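Local coordinates for protein farnesyl diphosphate synthase (Rhodobacter capsulatus, PDB 3LVS) that probably joins isopentenyl diphosphate to allylic diphosphates to build farnesyl diphosphate, as a prenyl-chain-elongating transferase, at residues E6-I11 with R46-I51. Numbering follows the deposited sequence.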
loop_
_atom_site.group_PDB
_atom_site.type_symbol
_atom_site.label_atom_id
_atom_site.label_comp_id
_atom_site.label_asym_id
_atom_site.label_seq_id
_atom_site.Cartn_x
_atom_site.Cartn_y
_atom_site.Cartn_z
ATOM N N GLU B 6 -3.512 -13.620 -29.902
ATOM C CA GLU B 6 -4.954 -13.712 -29.666
ATOM C C GLU B 6 -5.278 -13.844 -28.178
ATOM O O GLU B 6 -6.150 -13.146 -27.677
ATOM C CB GLU B 6 -5.576 -14.857 -30.478
ATOM C CG GLU B 6 -5.634 -14.556 -31.983
ATOM C CD GLU B 6 -5.931 -15.780 -32.858
ATOM O OE1 GLU B 6 -6.319 -15.572 -34.031
ATOM O OE2 GLU B 6 -5.776 -16.938 -32.398
ATOM N N ARG B 7 -4.561 -14.723 -27.484
ATOM C CA ARG B 7 -4.687 -14.870 -26.036
ATOM C C ARG B 7 -4.374 -13.569 -25.276
ATOM O O ARG B 7 -5.033 -13.256 -24.283
ATOM C CB ARG B 7 -3.768 -15.996 -25.558
ATOM C CG ARG B 7 -3.878 -16.349 -24.093
ATOM C CD ARG B 7 -5.267 -16.887 -23.726
ATOM N NE ARG B 7 -5.717 -17.998 -24.575
ATOM C CZ ARG B 7 -5.364 -19.277 -24.426
ATOM N NH1 ARG B 7 -5.853 -20.190 -25.256
ATOM N NH2 ARG B 7 -4.518 -19.648 -23.466
ATOM N N LEU B 8 -3.378 -12.820 -25.751
ATOM C CA LEU B 8 -3.007 -11.538 -25.149
ATOM C C LEU B 8 -4.129 -10.507 -25.310
ATOM O O LEU B 8 -4.548 -9.890 -24.328
ATOM C CB LEU B 8 -1.685 -11.011 -25.727
ATOM C CG LEU B 8 -1.123 -9.688 -25.179
ATOM C CD1 LEU B 8 -0.993 -9.683 -23.643
ATOM C CD2 LEU B 8 0.210 -9.358 -25.815
ATOM N N LYS B 9 -4.609 -10.357 -26.546
ATOM C CA LYS B 9 -5.738 -9.492 -26.898
ATOM C C LYS B 9 -6.982 -9.753 -26.051
ATOM O O LYS B 9 -7.596 -8.807 -25.552
ATOM C CB LYS B 9 -6.055 -9.638 -28.393
ATOM C CG LYS B 9 -7.388 -9.070 -28.853
ATOM C CD LYS B 9 -7.412 -7.564 -28.839
ATOM C CE LYS B 9 -8.610 -7.070 -29.617
ATOM N NZ LYS B 9 -9.029 -5.735 -29.126
ATOM N N GLU B 10 -7.332 -11.027 -25.885
ATOM C CA GLU B 10 -8.436 -11.434 -25.008
ATOM C C GLU B 10 -8.250 -10.964 -23.570
ATOM O O GLU B 10 -9.186 -10.473 -22.944
ATOM C CB GLU B 10 -8.582 -12.956 -24.987
ATOM C CG GLU B 10 -9.401 -13.530 -26.120
ATOM C CD GLU B 10 -9.188 -15.029 -26.291
ATOM O OE1 GLU B 10 -9.341 -15.514 -27.435
ATOM O OE2 GLU B 10 -8.860 -15.715 -25.291
ATOM N N ILE B 11 -7.038 -11.147 -23.056
ATOM C CA ILE B 11 -6.727 -10.857 -21.662
ATOM C C ILE B 11 -6.741 -9.340 -21.459
ATOM O O ILE B 11 -7.314 -8.850 -20.495
ATOM C CB ILE B 11 -5.408 -11.549 -21.224
ATOM C CG1 ILE B 11 -5.680 -13.040 -21.005
ATOM C CG2 ILE B 11 -4.826 -10.920 -19.938
ATOM C CD1 ILE B 11 -4.442 -13.889 -20.819
ATOM N N ARG B 46 1.790 -8.153 -17.039
ATOM C CA ARG B 46 1.773 -8.735 -15.694
ATOM C C ARG B 46 0.444 -9.458 -15.394
ATOM O O ARG B 46 0.434 -10.507 -14.736
ATOM C CB ARG B 46 2.117 -7.673 -14.648
ATOM C CG ARG B 46 3.547 -7.118 -14.791
ATOM C CD ARG B 46 3.703 -5.743 -14.150
ATOM N NE ARG B 46 5.039 -5.186 -14.369
ATOM C CZ ARG B 46 5.405 -4.485 -15.442
ATOM N NH1 ARG B 46 6.656 -4.043 -15.528
ATOM N NH2 ARG B 46 4.533 -4.232 -16.429
ATOM N N ALA B 47 -0.662 -8.890 -15.884
ATOM C CA ALA B 47 -1.976 -9.544 -15.861
ATOM C C ALA B 47 -1.949 -10.867 -16.641
ATOM O O ALA B 47 -2.433 -11.895 -16.147
ATOM C CB ALA B 47 -3.056 -8.609 -16.433
ATOM N N PHE B 48 -1.377 -10.818 -17.847
ATOM C CA PHE B 48 -1.111 -11.991 -18.676
ATOM C C PHE B 48 -0.414 -13.084 -17.876
ATOM O O PHE B 48 -0.895 -14.213 -17.819
ATOM C CB PHE B 48 -0.238 -11.608 -19.870
ATOM C CG PHE B 48 -0.089 -12.704 -20.900
ATOM C CD1 PHE B 48 1.027 -13.541 -20.896
ATOM C CD2 PHE B 48 -1.064 -12.890 -21.878
ATOM C CE1 PHE B 48 1.163 -14.550 -21.847
ATOM C CE2 PHE B 48 -0.944 -13.894 -22.829
ATOM C CZ PHE B 48 0.170 -14.729 -22.818
ATOM N N LEU B 49 0.695 -12.731 -17.237
ATOM C CA LEU B 49 1.469 -13.702 -16.465
ATOM C C LEU B 49 0.651 -14.328 -15.352
ATOM O O LEU B 49 0.671 -15.547 -15.190
ATOM C CB LEU B 49 2.747 -13.067 -15.916
ATOM C CG LEU B 49 3.826 -12.704 -16.943
ATOM C CD1 LEU B 49 4.847 -11.725 -16.367
ATOM C CD2 LEU B 49 4.510 -13.938 -17.461
ATOM N N ALA B 50 -0.082 -13.492 -14.608
ATOM C CA ALA B 50 -0.976 -13.956 -13.531
ATOM C C ALA B 50 -2.061 -14.929 -14.020
ATOM O O ALA B 50 -2.283 -15.975 -13.411
ATOM C CB ALA B 50 -1.608 -12.765 -12.788
ATOM N N ILE B 51 -2.703 -14.586 -15.131
ATOM C CA ILE B 51 -3.795 -15.383 -15.665
ATOM C C ILE B 51 -3.273 -16.689 -16.281
ATOM O O ILE B 51 -3.795 -17.774 -15.971
ATOM C CB ILE B 51 -4.675 -14.550 -16.638
ATOM C CG1 ILE B 51 -5.547 -13.582 -15.832
ATOM C CG2 ILE B 51 -5.571 -15.444 -17.473
ATOM C CD1 ILE B 51 -6.009 -12.349 -16.605
#
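The ring of F48 lies across R7, L8 and I11, and its CD2-CE2 side does most of the touching. L8 CD1 and I11 CD1 both come obliquely to F48 CD2, each at 3.7 Å, while R7 CG meets F48 CE2 at 4.0 Å. With CG anti to the backbone N (chi1 -171°), F48 reaches out from its helix until CE2 lies 3.9 Å from L8 CA, close against the backbone of helix 3-24. Beside the ring, I11 and I51 lie alongside each other, pointing opposite ways, with I11 CG2 3.8 Å from I51 CD1 and I11 CD1 meeting I51 CG2. All this is apolar packing between helices 3-24 and 45-55 of the predominantly helical polyprenyl synthetase fold; the local axes run 10.1 Å apart and cross at 104°. With F48 cut back to an alanine, L8 CD1 and I11 CD1 would probably lose their shared partner, and a gap would be likely to open between the helices. Farther out, the ring of F4 meets that of F48 steeply, and T277 and C281 of helix 276-286 also touch F48. The folded R7 chain carries its guanidinium to a salt bridge with E52, and A68 of helix 61-82 packs against I51.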